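Local atomic coordinates of isomerase/lactonizing enzyme (PDB entry 1RVK), a protein that is of unknown function but, as an enolase-superfamily member that binds magnesium, probably removes a proton next to the carboxylate of an acid substrate. Residues A[25-30]-A[332-337]; A[35-40]-A[49-54]; A[172-177]-A[206-211]; A[266-271]-A[296-301]. All coordinates share one frame; numbering follows the deposited sequence.

How the contacts relate
Three of the contacts sit on or around the barrel domain, and contact 2 belongs to the capping domain. Contact 1 joins the two domains: strand 25-28 of the cap meets the end of barrel strand 328-333, partly buried, through a proline on a histidine ring. Contact 2 is a buried antiparallel strand pair, rich in backbone hydrogen bonds. Contact 3 is also buried but has no regular structure: two loops at the magnesium end of the barrel meet through a water and a selenomethionine. Contact 4, about 34 Å from contact 1 between centres, is partly buried in the barrel's outer layer, where two helices touch through aliphatic groups without a hydrogen bond.

Contact 1: residues A[25-30]-A[332-337]; sequences AHPGPA and LLHPFL
Pro27 lays its ring on the imidazole of His334, and this is the tight part of the contact. Its CG sits 3.3 Å from the centre of the His334 ring, only 7° off the normal, a CH-pi contact in which the two side chains cross at about a right angle. His334 CG is anti to its backbone N (chi1 -168°), which carries the imidazole toward Pro27. Pro335 CD lies over the opposite face, toward the rim, so the ring sits between two prolines, whose stiff, compact rings present C-H groups to it. Its rotation is fixed at the edges: ND1 accepts the backbone N-H of Phe336 in the ring plane, at 3.0 Å and almost straight (171°), while NE2 is hydrogen-bonded to Asp141. Beside the imidazole, Pro27 CB rests 3.8 Å from Leu337 CG.

The histidine opens a type I turn, His334 to Leu337, just after barrel strand 328-333, whereas Pro27 lies on a short strand of the N-terminal domain. The contact therefore joins the two domains of the enolase superfamily, in which a capping domain packs over the C-terminal end of the barrel strands. Leu332, on that strand, has its side chain about 8 Å from the magnesium ion.

Away from the histidine the fit loosens. At one end Ala25 CB and Leu332 CD1 are 4.3 Å apart, a light touch between methyls. On the solvent side the exposed Phe336 brings CD2 no nearer than 4.1 Å to Pro27 CG, and its ring takes His334 CE1 on one face, off centre.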
# COMPACT_ATOMS: atom_id res chain seq x y z
N ALA A 25 -6.86 -9.98 3.82
CA ALA A 25 -6.62 -9.93 5.27
C ALA A 25 -7.89 -9.99 6.11
O ALA A 25 -8.92 -9.44 5.73
CB ALA A 25 -5.83 -8.66 5.62
N HIS A 26 -7.78 -10.67 7.25
CA HIS A 26 -8.90 -10.82 8.18
C HIS A 26 -8.34 -10.96 9.58
O HIS A 26 -7.20 -11.41 9.76
CB HIS A 26 -9.71 -12.08 7.88
CG HIS A 26 -10.39 -12.06 6.55
ND1 HIS A 26 -9.99 -12.85 5.50
CD2 HIS A 26 -11.45 -11.34 6.09
CE1 HIS A 26 -10.76 -12.62 4.45
NE2 HIS A 26 -11.65 -11.71 4.79
N PRO A 27 -9.12 -10.59 10.60
CA PRO A 27 -8.63 -10.73 11.96
C PRO A 27 -8.90 -12.16 12.41
O PRO A 27 -9.93 -12.75 12.07
CB PRO A 27 -9.46 -9.70 12.73
CG PRO A 27 -10.78 -9.77 12.03
CD PRO A 27 -10.39 -9.84 10.56
N GLY A 28 -7.97 -12.73 13.17
CA GLY A 28 -8.14 -14.09 13.64
C GLY A 28 -7.40 -14.29 14.95
O GLY A 28 -7.12 -13.34 15.67
N PRO A 29 -7.07 -15.55 15.29
CA PRO A 29 -6.35 -15.85 16.53
C PRO A 29 -4.96 -15.24 16.53
O PRO A 29 -4.35 -15.05 15.48
CB PRO A 29 -6.29 -17.37 16.52
CG PRO A 29 -7.52 -17.77 15.75
CD PRO A 29 -7.51 -16.78 14.62
N ALA A 30 -4.45 -14.91 17.72
CA ALA A 30 -3.11 -14.37 17.79
C ALA A 30 -2.19 -15.52 17.41
O ALA A 30 -2.36 -16.66 17.87
CB ALA A 30 -2.80 -13.89 19.21
N LEU A 332 -4.82 -1.97 6.82
CA LEU A 332 -6.26 -2.15 6.92
C LEU A 332 -6.79 -2.18 8.35
O LEU A 332 -6.12 -2.66 9.26
CB LEU A 332 -6.67 -3.43 6.17
CG LEU A 332 -6.29 -3.41 4.69
CD1 LEU A 332 -6.67 -4.73 4.04
CD2 LEU A 332 -6.99 -2.26 4.00
N LEU A 333 -8.02 -1.68 8.52
CA LEU A 333 -8.68 -1.59 9.82
C LEU A 333 -9.84 -2.56 10.01
O LEU A 333 -10.51 -2.96 9.05
CB LEU A 333 -9.20 -0.16 10.02
CG LEU A 333 -8.32 0.99 10.52
CD1 LEU A 333 -6.85 0.73 10.29
CD2 LEU A 333 -8.77 2.27 9.83
N HIS A 334 -10.09 -2.92 11.27
CA HIS A 334 -11.17 -3.83 11.63
C HIS A 334 -11.57 -3.56 13.08
O HIS A 334 -10.72 -3.27 13.91
CB HIS A 334 -10.70 -5.28 11.47
CG HIS A 334 -11.80 -6.29 11.54
ND1 HIS A 334 -12.44 -6.63 12.71
CD2 HIS A 334 -12.40 -7.02 10.56
CE1 HIS A 334 -13.38 -7.52 12.46
NE2 HIS A 334 -13.38 -7.78 11.16
N PRO A 335 -12.87 -3.64 13.39
CA PRO A 335 -13.27 -3.37 14.77
C PRO A 335 -12.61 -4.25 15.84
O PRO A 335 -12.47 -3.84 16.98
CB PRO A 335 -14.80 -3.53 14.73
CG PRO A 335 -15.04 -4.42 13.52
CD PRO A 335 -14.03 -3.91 12.53
N PHE A 336 -12.20 -5.46 15.46
CA PHE A 336 -11.57 -6.36 16.43
C PHE A 336 -10.10 -6.06 16.66
O PHE A 336 -9.49 -6.60 17.59
CB PHE A 336 -11.70 -7.82 15.98
CG PHE A 336 -13.11 -8.30 15.83
CD1 PHE A 336 -14.19 -7.52 16.25
CD2 PHE A 336 -13.37 -9.54 15.26
CE1 PHE A 336 -15.50 -7.97 16.11
CE2 PHE A 336 -14.67 -10.00 15.11
CZ PHE A 336 -15.74 -9.22 15.54
N LEU A 337 -9.52 -5.20 15.83
CA LEU A 337 -8.10 -4.89 15.94
C LEU A 337 -7.82 -3.43 16.29
O LEU A 337 -8.59 -2.54 15.93
CB LEU A 337 -7.39 -5.24 14.63
CG LEU A 337 -7.59 -6.66 14.09
CD1 LEU A 337 -6.92 -6.80 12.73
CD2 LEU A 337 -7.01 -7.66 15.08

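Contact 2: residues A[35-40]-A[49-54]; sequences QAMLTV and HSFTAP
Thr39 and His49 make the side-chain hydrogen bond of this strand pair: OG1 lies 2.8 Å from ND1 and in the plane of the imidazole. The two side chains lie side by side and point the same way. In Thr39, OG1 is anti to the carbonyl carbon (chi1 -68°), which sets the hydroxyl at the ring edge. On the same face of the sheet Met37, a selenomethionine, runs alongside Phe51: CB is 3.6 Å from CE1, and SE lies obliquely to the ring, 4.5 Å from its centroid, a Met-aromatic contact. The long, unbranched, polarisable side chain of methionine, here with selenium in place of sulfur, suits a place beside an aromatic ring, and its extended course (chi2 177°) lays CB, CG and SE along that ring.

The backbones position these groups. Ala36 pairs with Thr52 and Leu38 with Ser50, each as an antiparallel hydrogen-bonded pair. Ala36 N reaches Thr52 O at 2.9 Å, and Leu38 N reaches Ser50 O at 2.8 Å. Small Ala36 also leaves room for Pro54.

Further out, strand 3-15 pairs with the far side of strand 30-42. Helix 98-116 covers the face of Leu38, Ser50 and Thr52, and its Asp110 accepts the His49 backbone N-H. On the other face Phe373 meets the His49 ring edge-to-face. The hydroxyl thus gives ND1 a polar partner within the hairpin, which should lower the cost of burying the imidazole among apolar neighbours.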
# COMPACT_ATOMS: atom_id res chain seq x y z
N GLN A 35 8.46 -12.81 9.42
CA GLN A 35 8.66 -11.54 8.74
C GLN A 35 10.15 -11.44 8.41
O GLN A 35 10.98 -11.94 9.16
CB GLN A 35 8.25 -10.37 9.64
CG GLN A 35 8.50 -8.99 9.04
CD GLN A 35 7.62 -8.70 7.84
OE1 GLN A 35 7.81 -7.70 7.15
NE2 GLN A 35 6.65 -9.57 7.59
N ALA A 36 10.49 -10.79 7.31
CA ALA A 36 11.90 -10.66 6.95
C ALA A 36 12.34 -9.20 6.91
O ALA A 36 11.58 -8.31 6.54
CB ALA A 36 12.15 -11.32 5.60
N MSE A 37 13.59 -8.97 7.31
CA MSE A 37 14.15 -7.63 7.28
C MSE A 37 15.40 -7.69 6.41
O MSE A 37 16.29 -8.51 6.65
CB MSE A 37 14.52 -7.13 8.68
CG MSE A 37 15.17 -5.74 8.67
SE MSE A 37 15.60 -4.98 10.42
CE MSE A 37 17.05 -6.18 10.90
N LEU A 38 15.44 -6.83 5.40
CA LEU A 38 16.58 -6.75 4.50
C LEU A 38 17.47 -5.60 4.97
O LEU A 38 16.98 -4.50 5.23
CB LEU A 38 16.10 -6.48 3.07
CG LEU A 38 17.11 -6.39 1.91
CD1 LEU A 38 18.00 -5.18 2.07
CD2 LEU A 38 17.95 -7.66 1.87
N THR A 39 18.76 -5.87 5.09
CA THR A 39 19.71 -4.84 5.51
C THR A 39 20.83 -4.69 4.48
O THR A 39 21.41 -5.67 4.02
CB THR A 39 20.37 -5.18 6.88
OG1 THR A 39 19.39 -5.12 7.93
CG2 THR A 39 21.49 -4.20 7.19
N VAL A 40 21.12 -3.44 4.12
CA VAL A 40 22.19 -3.14 3.18
C VAL A 40 23.24 -2.35 3.97
O VAL A 40 22.91 -1.36 4.62
CB VAL A 40 21.69 -2.28 2.00
CG1 VAL A 40 22.85 -1.96 1.05
CG2 VAL A 40 20.58 -3.01 1.26
N HIS A 49 17.58 -0.38 6.18
CA HIS A 49 16.71 -1.55 6.37
C HIS A 49 15.33 -1.40 5.75
O HIS A 49 14.84 -0.29 5.55
CB HIS A 49 16.51 -1.81 7.86
CG HIS A 49 17.74 -1.61 8.69
ND1 HIS A 49 18.72 -2.56 8.80
CD2 HIS A 49 18.16 -0.55 9.42
CE1 HIS A 49 19.70 -2.10 9.57
NE2 HIS A 49 19.38 -0.88 9.96
N SER A 50 14.69 -2.54 5.47
CA SER A 50 13.34 -2.55 4.93
C SER A 50 12.72 -3.92 5.18
O SER A 50 13.40 -4.94 5.15
CB SER A 50 13.36 -2.23 3.43
OG SER A 50 12.09 -1.78 3.01
N PHE A 51 11.41 -3.94 5.43
CA PHE A 51 10.69 -5.17 5.74
C PHE A 51 9.84 -5.72 4.60
O PHE A 51 9.32 -4.96 3.78
CB PHE A 51 9.79 -4.93 6.95
CG PHE A 51 10.53 -4.56 8.20
CD1 PHE A 51 11.07 -5.55 9.01
CD2 PHE A 51 10.74 -3.22 8.54
CE1 PHE A 51 11.81 -5.21 10.15
CE2 PHE A 51 11.48 -2.88 9.67
CZ PHE A 51 12.02 -3.88 10.47
N THR A 52 9.70 -7.04 4.57
CA THR A 52 8.89 -7.71 3.55
C THR A 52 8.68 -9.17 3.93
O THR A 52 9.22 -9.63 4.94
CB THR A 52 9.54 -7.64 2.15
OG1 THR A 52 8.57 -8.02 1.16
CG2 THR A 52 10.73 -8.58 2.07
N ALA A 53 7.90 -9.88 3.14
CA ALA A 53 7.63 -11.30 3.40
C ALA A 53 8.88 -12.11 3.04
O ALA A 53 9.55 -11.83 2.05
CB ALA A 53 6.44 -11.77 2.57
N PRO A 54 9.18 -13.15 3.84
CA PRO A 54 10.34 -14.03 3.65
C PRO A 54 10.61 -14.51 2.22
O PRO A 54 11.74 -14.43 1.75
CB PRO A 54 10.05 -15.19 4.60
CG PRO A 54 9.33 -14.50 5.73
CD PRO A 54 8.37 -13.59 5.00

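Contact 3: residues A[172-177]-A[206-211]. With MG (magnesium ion), chain B.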
# COMPACT_ATOMS: atom_id res chain seq x y z
N THR A 172 -15.18 -4.49 0.33
CA THR A 172 -16.33 -5.34 0.62
C THR A 172 -16.05 -6.84 0.57
O THR A 172 -14.90 -7.26 0.56
CB THR A 172 -17.53 -4.95 -0.28
OG1 THR A 172 -17.07 -4.69 -1.61
CG2 THR A 172 -18.19 -3.69 0.27
N TRP A 173 -17.11 -7.65 0.57
CA TRP A 173 -16.97 -9.11 0.59
C TRP A 173 -16.42 -9.77 -0.67
O TRP A 173 -16.85 -9.47 -1.79
CB TRP A 173 -18.31 -9.75 0.94
CG TRP A 173 -18.84 -9.32 2.27
CD1 TRP A 173 -18.57 -9.89 3.49
CD2 TRP A 173 -19.74 -8.23 2.52
NE1 TRP A 173 -19.24 -9.22 4.48
CE2 TRP A 173 -19.97 -8.20 3.92
CE3 TRP A 173 -20.37 -7.29 1.71
CZ2 TRP A 173 -20.80 -7.25 4.52
CZ3 TRP A 173 -21.21 -6.34 2.31
CH2 TRP A 173 -21.41 -6.33 3.70
N MSE A 174 -15.48 -10.69 -0.47
CA MSE A 174 -14.86 -11.41 -1.57
C MSE A 174 -14.64 -12.87 -1.21
O MSE A 174 -14.47 -13.21 -0.03
CB MSE A 174 -13.50 -10.77 -1.90
CG MSE A 174 -13.57 -9.27 -2.17
SE MSE A 174 -11.83 -8.53 -2.59
CE MSE A 174 -12.18 -6.69 -2.14
N PRO A 175 -14.65 -13.77 -2.20
CA PRO A 175 -14.42 -15.17 -1.84
C PRO A 175 -13.03 -15.27 -1.21
O PRO A 175 -12.17 -14.43 -1.46
CB PRO A 175 -14.53 -15.91 -3.18
CG PRO A 175 -14.19 -14.85 -4.19
CD PRO A 175 -14.87 -13.62 -3.65
N PRO A 176 -12.77 -16.31 -0.39
CA PRO A 176 -13.64 -17.42 -0.02
C PRO A 176 -14.88 -17.18 0.86
O PRO A 176 -15.42 -18.13 1.41
CB PRO A 176 -12.67 -18.41 0.61
CG PRO A 176 -11.69 -17.52 1.27
CD PRO A 176 -11.44 -16.47 0.22
N VAL A 177 -15.32 -15.93 1.01
CA VAL A 177 -16.53 -15.70 1.80
C VAL A 177 -17.61 -16.49 1.05
O VAL A 177 -17.85 -16.25 -0.14
CB VAL A 177 -16.93 -14.21 1.87
CG1 VAL A 177 -18.39 -14.07 2.31
CG2 VAL A 177 -16.03 -13.48 2.87
N ASP A 206 -13.62 -0.23 -2.62
CA ASP A 206 -12.67 -1.09 -3.32
C ASP A 206 -13.33 -2.47 -3.19
O ASP A 206 -13.08 -3.21 -2.24
CB ASP A 206 -11.33 -1.05 -2.60
CG ASP A 206 -10.24 -1.80 -3.34
OD1 ASP A 206 -9.10 -1.79 -2.84
OD2 ASP A 206 -10.49 -2.40 -4.40
N ALA A 207 -14.19 -2.79 -4.15
CA ALA A 207 -14.92 -4.05 -4.14
C ALA A 207 -14.19 -5.20 -4.80
O ALA A 207 -13.05 -5.06 -5.24
CB ALA A 207 -16.28 -3.85 -4.79
N PHE A 208 -14.86 -6.35 -4.86
CA PHE A 208 -14.32 -7.56 -5.50
C PHE A 208 -13.56 -7.14 -6.77
O PHE A 208 -14.13 -6.53 -7.67
CB PHE A 208 -15.50 -8.48 -5.82
CG PHE A 208 -15.13 -9.73 -6.55
CD1 PHE A 208 -15.54 -9.91 -7.87
CD2 PHE A 208 -14.40 -10.74 -5.93
CE1 PHE A 208 -15.25 -11.09 -8.55
CE2 PHE A 208 -14.09 -11.92 -6.61
CZ PHE A 208 -14.52 -12.09 -7.92
N HIS A 209 -12.28 -7.49 -6.83
CA HIS A 209 -11.41 -7.10 -7.94
C HIS A 209 -11.59 -7.76 -9.31
O HIS A 209 -10.81 -7.49 -10.22
CB HIS A 209 -9.94 -7.30 -7.54
CG HIS A 209 -9.63 -6.87 -6.14
ND1 HIS A 209 -9.76 -5.57 -5.71
CD2 HIS A 209 -9.15 -7.57 -5.09
CE1 HIS A 209 -9.37 -5.49 -4.45
NE2 HIS A 209 -9.00 -6.69 -4.05
N TRP A 210 -12.60 -8.61 -9.46
CA TRP A 210 -12.79 -9.29 -10.74
C TRP A 210 -14.23 -9.34 -11.24
O TRP A 210 -14.62 -10.30 -11.92
CB TRP A 210 -12.26 -10.73 -10.63
CG TRP A 210 -10.84 -10.84 -10.14
CD1 TRP A 210 -9.71 -10.91 -10.90
CD2 TRP A 210 -10.41 -10.94 -8.78
NE1 TRP A 210 -8.60 -11.06 -10.09
CE2 TRP A 210 -9.00 -11.08 -8.79
CE3 TRP A 210 -11.08 -10.93 -7.54
CZ2 TRP A 210 -8.25 -11.20 -7.61
CZ3 TRP A 210 -10.34 -11.05 -6.37
CH2 TRP A 210 -8.94 -11.19 -6.42
N TYR A 211 -15.03 -8.33 -10.92
CA TYR A 211 -16.42 -8.29 -11.39
C TYR A 211 -16.45 -8.16 -12.91
O TYR A 211 -15.56 -7.56 -13.51
CB TYR A 211 -17.17 -7.08 -10.82
CG TYR A 211 -17.83 -7.29 -9.48
CD1 TYR A 211 -17.61 -6.40 -8.43
CD2 TYR A 211 -18.72 -8.35 -9.27
CE1 TYR A 211 -18.26 -6.55 -7.21
CE2 TYR A 211 -19.38 -8.50 -8.05
CZ TYR A 211 -19.14 -7.60 -7.02
OH TYR A 211 -19.79 -7.72 -5.82
MG MG B . -7.14 -1.48 -3.51
O HOH W 1 -17.13 -6.94 -3.05
O HOH W 2 -7.85 -2.37 -5.43
O HOH W 3 -6.29 -3.50 -2.83
O HOH W 4 -6.78 -0.81 -1.34
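Thr172 and Phe208 share a water that bridges the two loops: water 1 lies 2.7 Å from Thr172 OG1 and accepts the backbone N-H of Phe208 at 3.0 Å. It can donate to Trp173 O at 2.8 Å, though acceptors in reach outnumber its protons. A threonine suits this place because its small side chain lets OG1 lie close to Ala207 CB, at 3.4 Å, and still bond the water.

These loops follow strands 167-171 and 202-206 at the C-terminal end of the barrel strands, where the enolase superfamily places its active site. Asp206 OD1 binds the magnesium ion at 2.1 Å, with Glu232 and Glu258 completing the protein ligands. Its OD2 takes a hydrogen bond from water 2, itself a ligand of the metal, so both carboxylate oxygens are engaged.

Beside the metal site Met174, a selenomethionine, packs between the loops. Extended beyond CG (chi2 -179°), it sets SE 3.7 Å from His209 NE2, crossing the histidine side chain at about a right angle, while CG meets the edge of the Phe208 ring. Pro175 CD adds a contact of 3.5 Å to Phe208 CE2.

Contact 4: residues A[266-271]-A[296-301]; sequences HRAEWI and MHLAEA
Neither flat ring of helix 266-271 is turned to Leu298, which packs instead on Ala268 and Ile271. His266 carries Trp270 CD1 over one face, 3.6 Å above its plane and offset toward the rim, while the indole has His266 CE1 in its plane at the edge. Trp270 also meets the ring of Tyr243, on the side of the helix away from this contact.

The meeting itself is aliphatic. Leu298 CG is anti to its backbone N (chi1 163°), which carries the branch toward the neighbouring helix, where CD2 lies against the backbone turn at Ala268: 3.7 Å from Ala268 N and 4.0 Å from its CB. A small alanine suits this position because a methyl allows the leucine to come in close to the helix backbone. Ile271 completes the contact tip to tip, its CD1 3.7 Å from Leu298 CG, a branched, extended side chain fitted to span that interval. Arg267 adds its CB and backbone C, each 4.1 Å from Leu298 CD2. Its guanidinium turns elsewhere, with NE bonded to the carbonyl of Arg280 and NH1 more weakly to that of Ala260.

Beneath the helices, Ile271 and Ala299 both rest on Leu279 of strand 278-281. The segment axes run nearly parallel, 18° apart, and their 10.4 Å separation leaves few side chains bridging them. Two neighbouring helices running alike outside a curved parallel sheet, linked through the strand between them, are characteristic of the modified (beta/alpha)7beta barrel of the enolase superfamily's C-terminal domain.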
# COMPACT_ATOMS: atom_id res chain seq x y z
N HIS A 266 3.36 1.06 -17.58
CA HIS A 266 1.97 0.66 -17.79
C HIS A 266 1.00 1.72 -17.29
O HIS A 266 -0.09 1.89 -17.84
CB HIS A 266 1.70 -0.67 -17.09
CG HIS A 266 0.41 -1.30 -17.49
ND1 HIS A 266 0.11 -1.62 -18.80
CD2 HIS A 266 -0.67 -1.67 -16.76
CE1 HIS A 266 -1.10 -2.15 -18.86
NE2 HIS A 266 -1.59 -2.19 -17.64
N ARG A 267 1.40 2.45 -16.25
CA ARG A 267 0.56 3.50 -15.70
C ARG A 267 0.36 4.58 -16.76
O ARG A 267 -0.71 5.18 -16.86
CB ARG A 267 1.21 4.09 -14.44
CG ARG A 267 1.45 3.08 -13.30
CD ARG A 267 0.15 2.47 -12.86
NE ARG A 267 0.22 1.65 -11.65
CZ ARG A 267 0.84 0.48 -11.55
NH1 ARG A 267 1.48 -0.05 -12.59
NH2 ARG A 267 0.77 -0.20 -10.42
N ALA A 268 1.40 4.84 -17.55
CA ALA A 268 1.31 5.84 -18.61
C ALA A 268 0.26 5.41 -19.63
O ALA A 268 -0.48 6.25 -20.16
CB ALA A 268 2.67 6.00 -19.30
N GLU A 269 0.18 4.12 -19.91
CA GLU A 269 -0.79 3.61 -20.87
C GLU A 269 -2.21 3.85 -20.37
O GLU A 269 -3.11 4.13 -21.17
CB GLU A 269 -0.55 2.12 -21.13
CG GLU A 269 0.87 1.80 -21.57
CD GLU A 269 1.30 2.54 -22.83
OE1 GLU A 269 2.52 2.58 -23.10
OE2 GLU A 269 0.42 3.07 -23.56
N TRP A 270 -2.42 3.74 -19.06
CA TRP A 270 -3.74 3.97 -18.50
C TRP A 270 -4.14 5.42 -18.71
O TRP A 270 -5.31 5.72 -18.96
CB TRP A 270 -3.78 3.60 -17.01
CG TRP A 270 -4.01 2.13 -16.79
CD1 TRP A 270 -3.26 1.09 -17.27
CD2 TRP A 270 -5.11 1.53 -16.09
NE1 TRP A 270 -3.82 -0.11 -16.91
CE2 TRP A 270 -4.96 0.13 -16.19
CE3 TRP A 270 -6.21 2.04 -15.39
CZ2 TRP A 270 -5.87 -0.76 -15.61
CZ3 TRP A 270 -7.11 1.15 -14.82
CH2 TRP A 270 -6.93 -0.23 -14.93
N ILE A 271 -3.17 6.33 -18.63
CA ILE A 271 -3.46 7.75 -18.84
C ILE A 271 -3.75 8.00 -20.31
O ILE A 271 -4.73 8.66 -20.67
CB ILE A 271 -2.27 8.64 -18.40
CG1 ILE A 271 -2.10 8.56 -16.88
CG2 ILE A 271 -2.51 10.08 -18.83
CD1 ILE A 271 -0.94 9.37 -16.34
N MSE A 296 4.12 9.42 -9.69
CA MSE A 296 3.50 10.63 -9.13
C MSE A 296 3.74 11.80 -10.07
O MSE A 296 2.84 12.61 -10.32
CB MSE A 296 4.10 10.97 -7.76
CG MSE A 296 3.85 9.95 -6.66
SE MSE A 296 1.98 9.68 -6.26
CE MSE A 296 1.47 11.51 -5.86
N HIS A 297 4.95 11.91 -10.60
CA HIS A 297 5.31 12.99 -11.51
C HIS A 297 4.57 12.85 -12.83
O HIS A 297 4.13 13.83 -13.43
CB HIS A 297 6.82 12.99 -11.73
CG HIS A 297 7.60 13.22 -10.47
ND1 HIS A 297 8.94 12.92 -10.36
CD2 HIS A 297 7.23 13.73 -9.28
CE1 HIS A 297 9.36 13.24 -9.15
NE2 HIS A 297 8.34 13.73 -8.47
N LEU A 298 4.44 11.61 -13.30
CA LEU A 298 3.72 11.32 -14.53
C LEU A 298 2.30 11.86 -14.41
O LEU A 298 1.82 12.59 -15.28
CB LEU A 298 3.69 9.80 -14.76
CG LEU A 298 2.67 9.25 -15.75
CD1 LEU A 298 3.00 9.72 -17.17
CD2 LEU A 298 2.68 7.73 -15.68
N ALA A 299 1.62 11.49 -13.33
CA ALA A 299 0.25 11.93 -13.11
C ALA A 299 0.16 13.45 -13.03
O ALA A 299 -0.71 14.07 -13.66
CB ALA A 299 -0.30 11.31 -11.83
N GLU A 300 1.07 14.06 -12.27
CA GLU A 300 1.06 15.51 -12.12
C GLU A 300 1.19 16.24 -13.45
O GLU A 300 0.54 17.26 -13.66
CB GLU A 300 2.20 15.95 -11.19
CG GLU A 300 2.20 17.45 -10.95
CD GLU A 300 3.47 17.94 -10.29
OE1 GLU A 300 3.65 19.17 -10.18
OE2 GLU A 300 4.29 17.09 -9.89
N ALA A 301 2.01 15.72 -14.36
CA ALA A 301 2.19 16.35 -15.66
C ALA A 301 0.87 16.39 -16.44
O ALA A 301 0.67 17.26 -17.29
CB ALA A 301 3.27 15.64 -16.47